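Local coordinates for periplasmic solute binding protein (Candidatus liberibacter, PDB 4CL2), which binds a metal ion such as manganese or zinc in the periplasm, probably to deliver it to a membrane transporter, at residues D55-N60 / T73-G78; K5-S10 / K123-L128. All blocks are in the same frame, centred on the assembly; numbering follows the deposited sequence.

Contact 1: residues D55-N60 / T73-G78. With ACT (acetate ion), chain I.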
loop_
_atom_site.group_PDB
_atom_site.type_symbol
_atom_site.label_atom_id
_atom_site.label_comp_id
_atom_site.label_asym_id
_atom_site.label_seq_id
_atom_site.Cartn_x
_atom_site.Cartn_y
_atom_site.Cartn_z
ATOM N N ASP A 55 16.413 -10.648 -12.578
ATOM C CA ASP A 55 15.812 -11.530 -13.568
ATOM C C ASP A 55 14.325 -11.235 -13.801
ATOM O O ASP A 55 13.735 -11.776 -14.726
ATOM C CB ASP A 55 16.033 -13.002 -13.088
ATOM C CG ASP A 55 17.472 -13.345 -13.027
ATOM O OD1 ASP A 55 18.158 -13.231 -14.070
ATOM O OD2 ASP A 55 17.968 -13.690 -11.959
ATOM N N LEU A 56 13.719 -10.445 -12.928
ATOM C CA LEU A 56 12.272 -10.130 -12.904
ATOM C C LEU A 56 12.173 -8.853 -12.094
ATOM O O LEU A 56 12.869 -8.761 -11.022
ATOM C CB LEU A 56 11.501 -11.269 -12.248
ATOM C CG LEU A 56 10.011 -11.097 -12.087
ATOM C CD1 LEU A 56 9.340 -10.959 -13.415
ATOM C CD2 LEU A 56 9.472 -12.284 -11.302
ATOM N N ILE A 57 11.379 -7.891 -12.569
ATOM C CA ILE A 57 11.145 -6.640 -11.835
ATOM C C ILE A 57 9.653 -6.551 -11.533
ATOM O O ILE A 57 8.837 -6.664 -12.433
ATOM C CB ILE A 57 11.638 -5.430 -12.603
ATOM C CG1 ILE A 57 13.141 -5.546 -12.834
ATOM C CG2 ILE A 57 11.299 -4.166 -11.836
ATOM C CD1 ILE A 57 13.733 -4.437 -13.681
ATOM N N LEU A 58 9.325 -6.415 -10.248
ATOM C CA LEU A 58 7.935 -6.362 -9.810
ATOM C C LEU A 58 7.578 -4.925 -9.379
ATOM O O LEU A 58 8.150 -4.376 -8.435
ATOM C CB LEU A 58 7.728 -7.302 -8.658
ATOM C CG LEU A 58 8.030 -8.775 -8.873
ATOM C CD1 LEU A 58 7.830 -9.515 -7.531
ATOM C CD2 LEU A 58 7.138 -9.330 -9.996
ATOM N N CYS A 59 6.676 -4.322 -10.134
ATOM C CA CYS A 59 6.234 -2.922 -9.903
ATOM C C CYS A 59 4.776 -2.943 -9.418
ATOM O O CYS A 59 3.998 -3.822 -9.775
ATOM C CB CYS A 59 6.302 -2.088 -11.182
ATOM S SG CYS A 59 8.038 -1.676 -11.595
ATOM N N ASN A 60 4.408 -1.884 -8.712
ATOM C CA ASN A 60 3.032 -1.625 -8.346
ATOM C C ASN A 60 2.173 -1.231 -9.497
ATOM O O ASN A 60 0.971 -1.634 -9.584
ATOM C CB ASN A 60 2.978 -0.452 -7.363
ATOM C CG ASN A 60 1.632 -0.401 -6.621
ATOM O OD1 ASN A 60 1.373 -1.229 -5.748
ATOM N ND2 ASN A 60 0.842 0.609 -6.932
ATOM N N THR A 73 15.846 0.238 -17.651
ATOM C CA THR A 73 16.240 0.187 -19.000
ATOM C C THR A 73 17.631 -0.489 -19.109
ATOM O O THR A 73 18.297 -0.679 -18.091
ATOM C CB THR A 73 16.281 1.617 -19.563
ATOM O OG1 THR A 73 16.427 1.548 -20.969
ATOM C CG2 THR A 73 17.403 2.394 -19.047
ATOM N N ASN A 74 18.075 -0.829 -20.335
ATOM C CA ASN A 74 19.325 -1.580 -20.506
ATOM C C ASN A 74 19.334 -2.863 -19.659
ATOM O O ASN A 74 20.345 -3.192 -19.011
ATOM C CB ASN A 74 20.488 -0.648 -20.177
ATOM C CG ASN A 74 21.819 -1.165 -20.637
ATOM O OD1 ASN A 74 21.944 -1.898 -21.636
ATOM N ND2 ASN A 74 22.869 -0.699 -19.967
ATOM N N LEU A 75 18.170 -3.511 -19.576
ATOM C CA LEU A 75 17.949 -4.648 -18.688
ATOM C C LEU A 75 18.603 -5.948 -19.203
ATOM O O LEU A 75 18.900 -6.083 -20.364
ATOM C CB LEU A 75 16.471 -4.910 -18.462
ATOM C CG LEU A 75 15.588 -3.778 -17.890
ATOM C CD1 LEU A 75 14.120 -4.204 -17.799
ATOM C CD2 LEU A 75 16.150 -3.327 -16.564
ATOM N N LYS A 76 18.818 -6.879 -18.282
ATOM C CA LYS A 76 19.205 -8.205 -18.621
ATOM C C LYS A 76 18.224 -8.835 -19.650
ATOM O O LYS A 76 17.001 -8.701 -19.540
ATOM C CB LYS A 76 19.306 -9.038 -17.311
ATOM C CG LYS A 76 20.152 -10.283 -17.471
ATOM C CD LYS A 76 19.968 -11.266 -16.335
ATOM C CE LYS A 76 20.321 -10.646 -15.016
ATOM N NZ LYS A 76 20.561 -11.718 -13.990
ATOM N N LYS A 77 18.770 -9.509 -20.679
ATOM C CA LYS A 77 17.877 -10.186 -21.628
ATOM C C LYS A 77 16.952 -11.132 -20.947
ATOM O O LYS A 77 17.366 -11.933 -20.118
ATOM C CB LYS A 77 18.711 -10.975 -22.675
ATOM C CG LYS A 77 17.874 -11.739 -23.686
ATOM C CD LYS A 77 18.759 -12.685 -24.516
ATOM C CE LYS A 77 17.992 -13.805 -25.211
ATOM N NZ LYS A 77 17.857 -13.557 -26.673
ATOM N N GLY A 78 15.673 -11.064 -21.287
ATOM C CA GLY A 78 14.669 -11.932 -20.683
ATOM C C GLY A 78 13.959 -11.300 -19.505
ATOM O O GLY A 78 12.967 -11.852 -19.014
HETATM C C ACT I . 21.624 2.191 -17.684
HETATM O O ACT I . 21.553 3.454 -17.797
HETATM O OXT ACT I . 22.442 1.568 -18.353
HETATM C CH3 ACT I . 20.725 1.369 -16.802
HETATM O O HOH W 1 11.671 -11.994 -16.316
#

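Contact 2: residues K5-S10 / K123-L128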
loop_
_atom_site.group_PDB
_atom_site.type_symbol
_atom_site.label_atom_id
_atom_site.label_comp_id
_atom_site.label_asym_id
_atom_site.label_seq_id
_atom_site.Cartn_x
_atom_site.Cartn_y
_atom_site.Cartn_z
ATOM N N LYS A 5 18.050 -17.113 -9.000
ATOM C CA LYS A 5 17.408 -15.985 -9.659
ATOM C C LYS A 5 17.217 -14.841 -8.665
ATOM O O LYS A 5 17.170 -15.033 -7.458
ATOM C CB LYS A 5 16.057 -16.448 -10.184
ATOM C CG LYS A 5 16.307 -17.408 -11.348
ATOM C CD LYS A 5 15.060 -17.985 -11.898
ATOM C CE LYS A 5 15.364 -19.172 -12.815
ATOM N NZ LYS A 5 16.253 -18.729 -13.931
ATOM N N VAL A 6 17.158 -13.622 -9.233
ATOM C CA VAL A 6 17.084 -12.388 -8.455
ATOM C C VAL A 6 15.807 -11.665 -8.909
ATOM O O VAL A 6 15.552 -11.513 -10.098
ATOM C CB VAL A 6 18.333 -11.486 -8.714
ATOM C CG1 VAL A 6 18.224 -10.154 -7.949
ATOM C CG2 VAL A 6 19.589 -12.160 -8.268
ATOM N N VAL A 7 14.970 -11.325 -7.968
ATOM C CA VAL A 7 13.663 -10.668 -8.237
ATOM C C VAL A 7 13.695 -9.331 -7.462
ATOM O O VAL A 7 13.781 -9.301 -6.216
ATOM C CB VAL A 7 12.495 -11.527 -7.753
ATOM C CG1 VAL A 7 11.198 -10.792 -7.980
ATOM C CG2 VAL A 7 12.508 -12.863 -8.469
ATOM N N LEU A 8 13.667 -8.250 -8.231
ATOM C CA LEU A 8 13.706 -6.864 -7.731
ATOM C C LEU A 8 12.274 -6.326 -7.604
ATOM O O LEU A 8 11.527 -6.234 -8.565
ATOM C CB LEU A 8 14.573 -5.981 -8.624
ATOM C CG LEU A 8 14.542 -4.509 -8.213
ATOM C CD1 LEU A 8 15.205 -4.272 -6.854
ATOM C CD2 LEU A 8 15.260 -3.711 -9.342
ATOM N N SER A 9 11.891 -5.964 -6.385
ATOM C CA SER A 9 10.599 -5.288 -6.104
ATOM C C SER A 9 10.831 -3.758 -6.037
ATOM O O SER A 9 11.886 -3.281 -5.619
ATOM C CB SER A 9 10.003 -5.799 -4.789
ATOM O OG SER A 9 9.706 -7.190 -4.807
ATOM N N SER A 10 9.855 -2.996 -6.506
ATOM C CA SER A 10 9.999 -1.549 -6.573
ATOM C C SER A 10 10.083 -0.921 -5.162
ATOM O O SER A 10 10.773 0.080 -5.013
ATOM C CB SER A 10 8.916 -0.919 -7.418
ATOM O OG SER A 10 7.628 -1.110 -6.821
ATOM N N LYS A 123 2.174 -16.014 -9.791
ATOM C CA LYS A 123 2.172 -16.308 -11.211
ATOM C C LYS A 123 3.473 -15.918 -11.867
ATOM O O LYS A 123 4.028 -16.685 -12.658
ATOM C CB LYS A 123 0.947 -15.595 -11.850
ATOM C CG LYS A 123 0.813 -15.937 -13.316
ATOM C CD LYS A 123 -0.414 -15.263 -13.962
ATOM C CE LYS A 123 -1.505 -14.754 -13.055
ATOM N NZ LYS A 123 -2.488 -13.984 -13.908
ATOM N N ALA A 124 3.978 -14.723 -11.537
ATOM C CA ALA A 124 5.235 -14.278 -12.135
ATOM C C ALA A 124 6.445 -15.107 -11.696
ATOM O O ALA A 124 7.315 -15.437 -12.504
ATOM C CB ALA A 124 5.428 -12.791 -11.836
ATOM N N LEU A 125 6.517 -15.448 -10.425
ATOM C CA LEU A 125 7.593 -16.287 -9.916
ATOM C C LEU A 125 7.580 -17.651 -10.573
ATOM O O LEU A 125 8.625 -18.159 -10.931
ATOM C CB LEU A 125 7.462 -16.460 -8.408
ATOM C CG LEU A 125 7.842 -15.244 -7.553
ATOM C CD1 LEU A 125 7.444 -15.486 -6.097
ATOM C CD2 LEU A 125 9.337 -14.886 -7.627
ATOM N N THR A 126 6.382 -18.168 -10.802
ATOM C CA THR A 126 6.207 -19.505 -11.383
ATOM C C THR A 126 6.652 -19.479 -12.855
ATOM O O THR A 126 7.322 -20.410 -13.332
ATOM C CB THR A 126 4.764 -20.016 -11.139
ATOM O OG1 THR A 126 4.492 -20.058 -9.739
ATOM C CG2 THR A 126 4.498 -21.349 -11.790
ATOM N N ALA A 127 6.341 -18.409 -13.572
ATOM C CA ALA A 127 6.768 -18.294 -14.964
ATOM C C ALA A 127 8.292 -18.150 -15.059
ATOM O O ALA A 127 8.918 -18.677 -15.986
ATOM C CB ALA A 127 6.101 -17.128 -15.620
ATOM N N LEU A 128 8.866 -17.405 -14.120
ATOM C CA LEU A 128 10.294 -17.232 -14.049
ATOM C C LEU A 128 11.019 -18.536 -13.694
ATOM O O LEU A 128 12.105 -18.815 -14.244
ATOM C CB LEU A 128 10.661 -16.160 -13.012
ATOM C CG LEU A 128 12.149 -15.884 -12.723
ATOM C CD1 LEU A 128 12.812 -15.229 -13.951
ATOM C CD2 LEU A 128 12.292 -15.066 -11.443
#

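Contact 1: residues D55-N60 / T73-G78
The carboxylate of D55 is gripped at both oxygens: K76 NZ meets OD1 at 2.8 Å in a salt bridge, coming from above the carboxylate plane, 42° out of it, while OD2 takes the backbone N-H of V6. Together the two bonds would fix the rotation of the carboxylate. K76 gets there with CG anti to the backbone N (chi1 -160°) and a bend at chi3, which brings NZ to D55 and also to the carbonyl of N53. A long, flexible lysine suits a link between a loop and the start of a strand. Strand 56-59 belongs to the four-stranded parallel sheet of one lobe of this family 9 solute-binding protein, and residues 73-78 form part of the loop leading to the edge strand 80-83. Inward of the salt bridge, I57 and L75 meet tip to tip, CD1 of I57 lying 3.9 Å from CD2 of L75; L75 also packs on I81. A water donates to D55 O and G78 O, joining two carbonyls that cannot bond directly. G78 adopts a positive phi (95°), a conformation that suits glycine. N74 ND2 holds OXT of an acetate, probably from the crystallisation liquor, at 2.8 Å.

Contact 2: residues K5-S10 / K123-L128
Residues 5-10, which carry strand 6-9, and the last turns of helix 111-128 come closest at two points along the backbone, with CA of K5 8.5 Å from CA of L128 and CA of V7 8.4 Å from CA of L125. No hydrogen bond crosses between them, as expected of a helix lying against the face of a sheet whose backbone groups are used by neighbouring strands. K5 and V7, two residues apart on the extended chain, both direct their side chains at the helix; L125 and L128, three apart, present theirs on one helical face. V7 brings a single methyl to both leucines: CG2 lies 3.7 Å from CD2 of L128 and 3.9 Å from CD2 of L125. Beta-branched valine suits an extended strand and offers a short methyl surface, while the longer leucines reach across from the helix. This is the helix-on-sheet packing of an alpha/beta lobe, and V7 also packs on L56 and L58 of the adjacent strand 56-59. L125 crosses V7 at a slant and reaches I21 and A22 of helix 12-22 as well. Nearer the surface, the aliphatic part of K5 runs alongside L128 in the opposite sense, CD of K5 being 3.7 Å from CG of L128. CE of K5 lies 3.6 Å from L128 O, in packing without a hydrogen bond.

How the contacts relate
The two contacts have centres about 9 Å apart and share one parallel sheet, in which strands 6-9 and 56-59 are neighbours. Backbone bonds probably join them directly: D55 N lies 2.8 Å from V6 O, and L58 N the same distance from L8 O. Along the chain the order is 5-10, 55-60, 73-78, 123-128, so contact 1 falls wholly between the two halves of contact 2. Contact 1 ties the sheet to the loop before strand 80-83, whereas contact 2 packs it against helix 111-128, which L56 also touches. Both belong to the framework of one lobe, away from the manganese site of H106, E172 and D247.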